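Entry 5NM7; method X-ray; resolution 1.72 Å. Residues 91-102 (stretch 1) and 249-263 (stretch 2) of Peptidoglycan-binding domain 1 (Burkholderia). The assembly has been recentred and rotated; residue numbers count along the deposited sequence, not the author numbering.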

# COMPACT_ATOMS: atom_id res chain seq x y z
N LEU A 91 -7.14 9.22 -12.66
CA LEU A 91 -7.50 8.04 -11.86
C LEU A 91 -6.59 6.86 -12.21
O LEU A 91 -6.13 6.14 -11.30
CB LEU A 91 -8.96 7.66 -12.06
CG LEU A 91 -9.38 6.33 -11.39
CD1 LEU A 91 -9.19 6.39 -9.88
CD2 LEU A 91 -10.82 5.97 -11.74
N ALA A 92 -6.30 6.68 -13.50
CA ALA A 92 -5.41 5.61 -13.94
C ALA A 92 -4.04 5.71 -13.28
O ALA A 92 -3.40 4.70 -12.99
CB ALA A 92 -5.27 5.59 -15.45
N ALA A 93 -3.55 6.94 -13.07
CA ALA A 93 -2.28 7.13 -12.39
C ALA A 93 -2.34 6.73 -10.93
O ALA A 93 -1.39 6.14 -10.39
CB ALA A 93 -1.76 8.57 -12.54
N VAL A 94 -3.45 7.04 -10.28
CA VAL A 94 -3.68 6.64 -8.87
C VAL A 94 -3.81 5.14 -8.75
O VAL A 94 -3.21 4.55 -7.86
CB VAL A 94 -4.91 7.34 -8.27
CG1 VAL A 94 -5.25 6.78 -6.90
CG2 VAL A 94 -4.64 8.84 -8.17
N ARG A 95 -4.54 4.53 -9.66
CA ARG A 95 -4.60 3.08 -9.70
C ARG A 95 -3.25 2.43 -9.90
O ARG A 95 -2.91 1.45 -9.23
CB ARG A 95 -5.53 2.62 -10.82
CG ARG A 95 -6.98 2.95 -10.60
CD ARG A 95 -7.77 2.20 -11.67
NE ARG A 95 -9.21 2.40 -11.59
CZ ARG A 95 -10.03 1.85 -10.68
NH1 ARG A 95 -9.59 1.04 -9.71
NH2 ARG A 95 -11.33 2.11 -10.76
N ALA A 96 -2.42 2.99 -10.80
CA ALA A 96 -1.06 2.51 -10.99
C ALA A 96 -0.19 2.65 -9.76
O ALA A 96 0.49 1.76 -9.38
CB ALA A 96 -0.40 3.23 -12.16
N VAL A 97 -0.24 3.81 -9.09
CA VAL A 97 0.50 4.00 -7.84
C VAL A 97 0.06 3.04 -6.76
O VAL A 97 0.88 2.47 -6.04
CB VAL A 97 0.37 5.43 -7.32
CG1 VAL A 97 0.97 5.56 -5.93
CG2 VAL A 97 1.14 6.33 -8.25
N ASN A 98 -1.24 2.89 -6.62
CA ASN A 98 -1.77 1.95 -5.64
C ASN A 98 -1.30 0.54 -5.91
O ASN A 98 -0.86 -0.16 -5.00
CB ASN A 98 -3.27 2.01 -5.62
CG ASN A 98 -3.85 1.20 -4.49
OD1 ASN A 98 -3.54 1.44 -3.32
ND2 ASN A 98 -4.67 0.22 -4.83
N GLU A 99 -1.38 0.11 -7.16
CA GLU A 99 -0.91 -1.24 -7.50
C GLU A 99 0.56 -1.47 -7.21
O GLU A 99 0.94 -2.52 -6.68
CB GLU A 99 -1.21 -1.54 -8.99
CG GLU A 99 -0.81 -2.95 -9.42
CD GLU A 99 -1.15 -3.25 -10.87
OE1 GLU A 99 -2.14 -2.74 -11.38
OE2 GLU A 99 -0.37 -3.99 -11.48
N VAL A 100 1.40 -0.52 -7.58
CA VAL A 100 2.82 -0.72 -7.51
C VAL A 100 3.39 -0.39 -6.13
O VAL A 100 4.29 -1.10 -5.64
CB VAL A 100 3.52 0.12 -8.59
CG1 VAL A 100 5.01 0.00 -8.45
CG2 VAL A 100 3.03 -0.36 -9.96
N GLU A 101 2.89 0.68 -5.51
CA GLU A 101 3.51 1.23 -4.31
C GLU A 101 2.89 0.75 -3.01
O GLU A 101 3.55 0.79 -2.00
CB GLU A 101 3.47 2.74 -4.31
CG GLU A 101 4.21 3.35 -5.47
CD GLU A 101 5.72 3.24 -5.36
OE1 GLU A 101 6.25 2.61 -4.43
OE2 GLU A 101 6.43 3.83 -6.24
N SER A 102 1.65 0.31 -3.05
CA SER A 102 1.04 -0.19 -1.83
C SER A 102 1.66 -1.54 -1.46
O SER A 102 1.97 -2.35 -2.31
CB SER A 102 -0.45 -0.40 -2.04
OG SER A 102 -1.03 -0.88 -0.82
N LEU A 249 12.48 -1.97 -10.27
CA LEU A 249 11.62 -1.71 -11.41
C LEU A 249 10.41 -0.81 -11.09
O LEU A 249 9.45 -0.84 -11.82
CB LEU A 249 11.17 -3.01 -12.12
CG LEU A 249 12.21 -3.54 -13.16
CD1 LEU A 249 13.60 -3.80 -12.64
CD2 LEU A 249 11.69 -4.72 -13.97
N TYR A 250 10.47 -0.00 -10.04
CA TYR A 250 9.31 0.82 -9.70
C TYR A 250 8.87 1.73 -10.85
O TYR A 250 7.70 1.85 -11.12
CB TYR A 250 9.57 1.67 -8.45
CG TYR A 250 9.54 0.83 -7.19
CD1 TYR A 250 8.34 0.36 -6.73
CD2 TYR A 250 10.68 0.56 -6.45
CE1 TYR A 250 8.29 -0.41 -5.57
CE2 TYR A 250 10.64 -0.21 -5.29
CZ TYR A 250 9.43 -0.70 -4.87
OH TYR A 250 9.34 -1.49 -3.72
N ASP A 251 9.85 2.35 -11.48
CA ASP A 251 9.58 3.27 -12.59
C ASP A 251 8.79 2.62 -13.70
O ASP A 251 7.73 3.11 -14.13
CB ASP A 251 10.87 3.92 -13.09
CG ASP A 251 11.95 2.90 -13.55
OD1 ASP A 251 12.08 1.77 -13.00
OD2 ASP A 251 12.70 3.26 -14.46
N VAL A 252 9.30 1.47 -14.18
CA VAL A 252 8.66 0.82 -15.28
C VAL A 252 7.40 0.10 -14.88
O VAL A 252 6.46 0.03 -15.64
CB VAL A 252 9.64 -0.16 -15.98
CG1 VAL A 252 8.96 -0.78 -17.19
CG2 VAL A 252 10.88 0.59 -16.42
N LYS A 253 7.34 -0.43 -13.65
CA LYS A 253 6.07 -0.98 -13.19
C LYS A 253 4.96 0.04 -13.13
O LYS A 253 3.83 -0.27 -13.49
CB LYS A 253 6.24 -1.67 -11.81
CG LYS A 253 7.01 -2.98 -11.93
CD LYS A 253 7.27 -3.56 -10.55
CE LYS A 253 7.86 -4.96 -10.68
NZ LYS A 253 8.39 -5.39 -9.37
N LEU A 254 5.28 1.26 -12.67
CA LEU A 254 4.31 2.34 -12.66
C LEU A 254 3.86 2.66 -14.08
O LEU A 254 2.67 2.74 -14.34
CB LEU A 254 4.88 3.60 -12.01
CG LEU A 254 4.99 3.52 -10.49
CD1 LEU A 254 5.93 4.59 -9.96
CD2 LEU A 254 3.62 3.65 -9.88
N GLU A 255 4.83 2.82 -14.95
CA GLU A 255 4.56 3.19 -16.38
C GLU A 255 3.66 2.19 -17.04
O GLU A 255 2.60 2.53 -17.59
CB GLU A 255 5.88 3.32 -17.13
CG GLU A 255 5.88 3.55 -18.66
CD GLU A 255 7.18 3.03 -19.29
OE1 GLU A 255 8.31 3.06 -18.70
OE2 GLU A 255 7.08 2.58 -20.43
N ARG A 256 4.00 0.91 -16.91
CA ARG A 256 3.22 -0.14 -17.53
C ARG A 256 1.87 -0.40 -16.87
O ARG A 256 0.88 -0.65 -17.55
CB ARG A 256 4.11 -1.39 -17.73
CG ARG A 256 5.39 -0.97 -18.47
CD ARG A 256 5.94 -1.95 -19.46
NE ARG A 256 7.16 -1.38 -20.07
CZ ARG A 256 8.18 -2.08 -20.57
NH1 ARG A 256 8.20 -3.41 -20.53
NH2 ARG A 256 9.21 -1.44 -21.09
N ALA A 257 1.76 -0.22 -15.55
CA ALA A 257 0.47 -0.23 -14.89
C ALA A 257 -0.47 0.87 -15.36
O ALA A 257 -1.66 0.64 -15.59
CB ALA A 257 0.63 -0.15 -13.36
N PHE A 258 0.08 2.07 -15.45
CA PHE A 258 -0.66 3.23 -15.92
C PHE A 258 -1.21 2.99 -17.33
O PHE A 258 -2.39 3.25 -17.58
CB PHE A 258 0.24 4.47 -15.95
CG PHE A 258 -0.41 5.66 -16.62
CD1 PHE A 258 -1.45 6.36 -16.00
CD2 PHE A 258 -0.03 6.03 -17.90
CE1 PHE A 258 -2.07 7.44 -16.63
CE2 PHE A 258 -0.67 7.08 -18.55
CZ PHE A 258 -1.69 7.78 -17.92
N ASP A 259 -0.36 2.45 -18.21
CA ASP A 259 -0.82 2.11 -19.57
C ASP A 259 -2.00 1.14 -19.48
O ASP A 259 -3.00 1.34 -20.14
CB ASP A 259 0.30 1.51 -20.43
CG ASP A 259 1.40 2.52 -20.80
OD1 ASP A 259 1.18 3.75 -20.71
OD2 ASP A 259 2.53 2.06 -21.14
N ARG A 260 -1.87 0.10 -18.66
CA ARG A 260 -2.98 -0.86 -18.48
C ARG A 260 -4.29 -0.22 -18.05
O ARG A 260 -5.35 -0.50 -18.60
CB ARG A 260 -2.64 -1.96 -17.47
CG ARG A 260 -2.08 -3.23 -18.03
CD ARG A 260 -2.05 -4.34 -16.99
NE ARG A 260 -1.41 -4.02 -15.71
CZ ARG A 260 -0.10 -4.01 -15.47
NH1 ARG A 260 0.81 -4.27 -16.42
NH2 ARG A 260 0.33 -3.70 -14.24
N TYR A 261 -4.21 0.63 -17.03
CA TYR A 261 -5.38 1.28 -16.50
C TYR A 261 -5.97 2.33 -17.43
O TYR A 261 -7.18 2.53 -17.43
CB TYR A 261 -5.12 1.90 -15.11
CG TYR A 261 -4.95 0.86 -14.02
CD1 TYR A 261 -6.00 0.00 -13.68
CD2 TYR A 261 -3.76 0.75 -13.32
CE1 TYR A 261 -5.86 -0.95 -12.68
CE2 TYR A 261 -3.61 -0.18 -12.32
CZ TYR A 261 -4.66 -1.03 -12.01
OH TYR A 261 -4.48 -1.96 -11.02
N SER A 262 -5.10 3.02 -18.17
CA SER A 262 -5.54 3.97 -19.19
C SER A 262 -6.33 3.26 -20.28
O SER A 262 -7.39 3.73 -20.65
CB SER A 262 -4.34 4.63 -19.86
OG SER A 262 -3.61 5.38 -18.94
N ARG A 263 -5.81 2.13 -20.73
CA ARG A 263 -6.52 1.26 -21.68
C ARG A 263 -7.85 0.72 -21.15
O ARG A 263 -8.87 0.79 -21.84
CB ARG A 263 -5.62 0.10 -22.13
CG ARG A 263 -4.51 0.57 -23.06
CD ARG A 263 -3.72 -0.55 -23.72
NE ARG A 263 -3.00 -1.42 -22.77
CZ ARG A 263 -1.67 -1.43 -22.54
NH1 ARG A 263 -0.82 -0.62 -23.18
NH2 ARG A 263 -1.18 -2.28 -21.63

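The two stretches form a pair of helices, 91-101 and 250-263, whose axes approach to 8.1 Å and whose N-to-C directions differ by 134°. Because the helices run in broadly opposing directions, the early turns of the second helix meet the end of the first, and its later turns meet the beginning. Together the two stretches bury 717 Å².

Leu249, at the N-cap position of the second helix, does not reach the partner, so the contact opens with Tyr250. The CA-to-CB bond of Tyr250 points sideways, yet its ring comes nearer to the first helix. Val100 meets this ring at its edge, with CG1 of Val100 3.8 Å from CD1 of Tyr250, and OE1 of Glu101 lies 3.8 Å from CE1 of the same ring. Asp251 and Val252 make no contact. Lys253 directs its CA-to-CB bond toward the partner, but the end of its side chain leads away. What it offers Val100 lies close to the backbone: CG2 of Val100 is 3.6 Å from the carbonyl O of Lys253 and 3.9 Å from its CB.

Leu254 packs as a knob among Ala96, Val97, Val100 and Glu101. Its CD2 reaches CB of Val100 at 3.8 Å and CG2 of Val97 at 4.0 Å, while its CD1 approaches OE2 of Glu101 at 3.8 Å. That carboxylate oxygen is hydrogen-bonded elsewhere in the structure. The packing is reciprocal, since Val100 itself sits among Tyr250, Lys253, Leu254 and Ala257.

One turn later, Ala257 brings the helices together through small side chains, its CB lying 3.7 Å from CB of Ala96. The methyl group of Ala96 fills a hole formed by Leu254, Ala257, Phe258 and Tyr261, and approaches the backbone closely, at 3.5 Å from CB of Ala96 to N of Phe258. The CA atoms of Ala96 and Phe258 are 5.0 Å apart. The Phe258 ring presents its edge to the start of the first helix, where its CD1 is 3.7 Å from N of Ala93 and 3.8 Å from C of Ala92.

Polar contacts converge on Glu99. Arg260 NH2 donates to OE2 of Glu99 at 2.9 Å in a salt bridge whose N-H...O angle, 131°, is well short of linear. The hydroxyl of Tyr261 donates to the other carboxylate oxygen, with a very short distance of 2.5 Å between OH of Tyr261 and OE1 of Glu99. One carboxylate therefore links two consecutive residues of the second helix.

Tyr261 has the largest area covered by the opposing stretch and inserts among Ala92, Arg95, Ala96 and Glu99. CB of Arg95 sits over one face of its ring, 3.5 Å from the centroid of Tyr261 and 10° off the ring normal, a CH-pi contact. Near the base of the tyrosine, CB of Ala92 meets CB of Tyr261 at 3.7 Å. Ser262 closes the interface, its N 3.7 Å from CB of Ala92, while its OG turns back to donate to O of Phe258 at 2.8 Å.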